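Putative (Helicobacter pylori, PDB 4O8S) probably acts as a nucleotidyltransferase, being a member of that superfamily related to the AbiEii toxins of type IV toxin-antitoxin systems. Local coordinates at residues A15-L20 against M25-E30. Residues are numbered along the deposited sequence; the frame is centred on the assembly and turned at random.
Sequences AIVKNL and MVLKGE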
ATOM      1  N   ALA A  15       6.173   0.911 -15.376  1.00 33.65           N
ATOM      2  CA  ALA A  15       5.909   1.593 -16.640  1.00 35.18           C
ATOM      3  C   ALA A  15       4.520   2.217 -16.607  1.00 36.30           C
ATOM      4  O   ALA A  15       4.314   3.373 -17.019  1.00 35.54           O
ATOM      5  CB  ALA A  15       6.014   0.620 -17.788  1.00 35.21           C
ATOM      6  N   ILE A  16       3.559   1.453 -16.100  1.00 34.01           N
ATOM      7  CA  ILE A  16       2.199   1.959 -16.021  1.00 33.81           C
ATOM      8  C   ILE A  16       2.143   3.200 -15.146  1.00 31.75           C
ATOM      9  O   ILE A  16       1.658   4.249 -15.586  1.00 32.46           O
ATOM     10  CB  ILE A  16       1.220   0.875 -15.493  1.00 33.79           C
ATOM     11  CG1 ILE A  16       0.954  -0.150 -16.595  1.00 32.82           C
ATOM     12  CG2 ILE A  16      -0.080   1.492 -15.048  1.00 29.14           C
ATOM     13  CD1 ILE A  16       0.267  -1.420 -16.096  1.00 31.88           C
ATOM     14  N   VAL A  17       2.630   3.097 -13.913  1.00 26.39           N
ATOM     15  CA  VAL A  17       2.543   4.240 -12.994  1.00 28.85           C
ATOM     16  C   VAL A  17       3.296   5.467 -13.542  1.00 29.76           C
ATOM     17  O   VAL A  17       2.794   6.592 -13.476  1.00 30.31           O
ATOM     18  CB  VAL A  17       3.033   3.871 -11.573  1.00 32.37           C
ATOM     19  CG1 VAL A  17       2.878   5.057 -10.627  1.00 28.80           C
ATOM     20  CG2 VAL A  17       2.241   2.654 -11.040  1.00 24.15           C
ATOM     21  N   LYS A  18       4.475   5.251 -14.113  1.00 37.61           N
ATOM     22  CA  LYS A  18       5.209   6.361 -14.724  1.00 40.31           C
ATOM     23  C   LYS A  18       4.405   6.990 -15.881  1.00 40.44           C
ATOM     24  O   LYS A  18       4.354   8.215 -16.020  1.00 37.94           O
ATOM     25  CB  LYS A  18       6.596   5.892 -15.171  1.00 38.40           C
ATOM     26  CG  LYS A  18       7.592   5.735 -13.994  1.00 43.12           C
ATOM     27  CD  LYS A  18       8.785   4.858 -14.369  1.00 41.63           C
ATOM     28  CE  LYS A  18      10.052   5.206 -13.567  1.00 55.54           C
ATOM     29  NZ  LYS A  18       9.932   5.077 -12.074  1.00 52.86           N
ATOM     30  N   ASN A  19       3.737   6.160 -16.678  1.00 36.36           N
ATOM     31  CA  ASN A  19       2.901   6.696 -17.755  1.00 38.57           C
ATOM     32  C   ASN A  19       1.818   7.632 -17.233  1.00 41.31           C
ATOM     33  O   ASN A  19       1.493   8.627 -17.872  1.00 46.09           O
ATOM     34  CB  ASN A  19       2.259   5.582 -18.586  1.00 40.06           C
ATOM     35  CG  ASN A  19       1.558   6.115 -19.835  1.00 50.70           C
ATOM     36  OD1 ASN A  19       0.427   6.614 -19.771  1.00 51.10           O
ATOM     37  ND2 ASN A  19       2.238   6.026 -20.974  1.00 51.19           N
ATOM     38  N   LEU A  20       1.289   7.339 -16.051  1.00 34.25           N
ATOM     39  CA  LEU A  20       0.192   8.129 -15.497  1.00 32.91           C
ATOM     40  C   LEU A  20       0.632   9.388 -14.744  1.00 36.29           C
ATOM     41  O   LEU A  20      -0.206  10.084 -14.159  1.00 33.15           O
ATOM     42  CB  LEU A  20      -0.669   7.258 -14.585  1.00 32.58           C
ATOM     43  CG  LEU A  20      -1.261   6.011 -15.253  1.00 35.13           C
ATOM     44  CD1 LEU A  20      -1.843   5.056 -14.215  1.00 26.23           C
ATOM     45  CD2 LEU A  20      -2.337   6.418 -16.266  1.00 33.81           C
HETATM   46  N   MSE A  25      -4.159  10.657 -11.561  1.00 37.34           N
HETATM   47  CA  MSE A  25      -4.095   9.367 -10.859  1.00 36.58           C
HETATM   48  C   MSE A  25      -3.046   9.367  -9.735  1.00 34.30           C
HETATM   49  O   MSE A  25      -1.907   9.761  -9.956  1.00 33.40           O
HETATM   50  CB  MSE A  25      -3.735   8.262 -11.851  1.00 31.49           C
HETATM   51  CG  MSE A  25      -4.770   8.062 -12.925  1.00 37.77           C
HETATM   52 SE   MSE A  25      -6.141   6.751 -12.328  1.00 39.36          SE
HETATM   53  CE  MSE A  25      -5.255   5.105 -12.811  1.00 32.70           C
ATOM     54  N   VAL A  26      -3.429   8.898  -8.548  1.00 29.67           N
ATOM     55  CA  VAL A  26      -2.519   8.808  -7.408  1.00 29.01           C
ATOM     56  C   VAL A  26      -2.454   7.362  -6.918  1.00 29.89           C
ATOM     57  O   VAL A  26      -3.488   6.802  -6.488  1.00 27.11           O
ATOM     58  CB  VAL A  26      -3.022   9.668  -6.235  1.00 32.96           C
ATOM     59  CG1 VAL A  26      -1.990   9.659  -5.065  1.00 30.25           C
ATOM     60  CG2 VAL A  26      -3.344  11.092  -6.715  1.00 31.04           C
ATOM     61  N   LEU A  27      -1.267   6.757  -6.991  1.00 23.53           N
ATOM     62  CA  LEU A  27      -1.042   5.395  -6.478  1.00 25.66           C
ATOM     63  C   LEU A  27      -1.111   5.402  -4.962  1.00 29.88           C
ATOM     64  O   LEU A  27      -0.529   6.277  -4.309  1.00 26.72           O
ATOM     65  CB  LEU A  27       0.326   4.875  -6.917  1.00 25.75           C
ATOM     66  CG  LEU A  27       0.727   3.408  -6.686  1.00 29.06           C
ATOM     67  CD1 LEU A  27      -0.053   2.477  -7.621  1.00 25.61           C
ATOM     68  CD2 LEU A  27       2.250   3.235  -6.882  1.00 28.96           C
ATOM     69  N   LYS A  28      -1.831   4.435  -4.392  1.00 21.66           N
ATOM     70  CA  LYS A  28      -1.946   4.338  -2.954  1.00 24.70           C
ATOM     71  C   LYS A  28      -1.697   2.906  -2.503  1.00 22.28           C
ATOM     72  O   LYS A  28      -1.235   2.068  -3.277  1.00 22.24           O
ATOM     73  CB  LYS A  28      -3.334   4.793  -2.489  1.00 29.33           C
ATOM     74  CG  LYS A  28      -4.464   3.978  -3.124  1.00 29.53           C
ATOM     75  CD  LYS A  28      -5.837   4.411  -2.594  1.00 32.15           C
ATOM     76  CE  LYS A  28      -6.945   3.597  -3.295  1.00 34.49           C
ATOM     77  NZ  LYS A  28      -8.293   3.986  -2.801  1.00 38.26           N
ATOM     78  N   GLY A  29      -1.983   2.656  -1.234  1.00 28.18           N
ATOM     79  CA  GLY A  29      -1.907   1.331  -0.660  1.00 28.62           C
ATOM     80  C   GLY A  29      -0.566   0.646  -0.729  1.00 30.58           C
ATOM     81  O   GLY A  29       0.509   1.289  -0.677  1.00 29.89           O
ATOM     82  N   GLU A  30      -0.627  -0.673  -0.875  1.00 26.63           N
ATOM     83  CA  GLU A  30       0.544  -1.514  -0.689  1.00 28.93           C
ATOM     84  C   GLU A  30       1.611  -1.296  -1.727  1.00 28.59           C
ATOM     85  O   GLU A  30       2.806  -1.251  -1.413  1.00 28.07           O
ATOM     86  CB  GLU A  30       0.105  -2.979  -0.636  1.00 26.83           C
ATOM     87  CG  GLU A  30      -0.701  -3.205   0.633  1.00 28.63           C
ATOM     88  CD  GLU A  30      -1.495  -4.493   0.633  1.00 38.36           C
ATOM     89  OE1 GLU A  30      -1.221  -5.383  -0.213  1.00 36.36           O
ATOM     90  OE2 GLU A  30      -2.381  -4.616   1.511  1.00 39.70           O
TER
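Leu20 and Met25 bring their backbones to 6.4 Å between CA atoms across the short turn that links helix 4-19 to strand 26-27, while Val17, one turn back, lies 7.5 Å from Leu27 by the same measure. No hydrogen bond joins the two segments, which meet through apolar side chains alone. Leu20, the first residue to leave helical geometry, has its CB directed at 25-30, and its CD1 lies 3.7 Å from CE of Met25, modelled as selenomethionine. The Met25 chain is bent at both chi2 (-89°) and chi3 (-85°), which turns the terminal methyl back toward the helix end; a flexible, unbranched side chain is well suited to such a fold. Farther along, Val17 and Leu27 cross at about a right angle. The short beta-branched Val17 presents CG2 to the forked end of Leu27, 4.1 Å from CD1 and only slightly farther from CD2. With CG of Leu27 anti to its backbone N (chi1 -171°), both methyls reach the valine. All four residues are buried, so apolar side chains suit them; Val26 turns its CB away from the helix and packs on Pro110. Thr23 ties the turn together, its OG1 hydrogen-bonding both Leu20 O and Met25 N. Beyond the strand, Gly29 probably belongs to the glycine-containing motif of the nucleotidyltransferase fold, near the acidic strand 46-50 with Asp47 and Asp49. The end of helix 4-19 thus packs on Met25 and Leu27; strand 26-27 runs antiparallel to 46-50, whose Phe48 touches Leu20 and Met25 and whose Leu46 touches Leu27. On strand 121-124, Arg122 and Ala124 bond to the Leu27 backbone and Met121 meets Val17, and the chain then leads into helix 29-36.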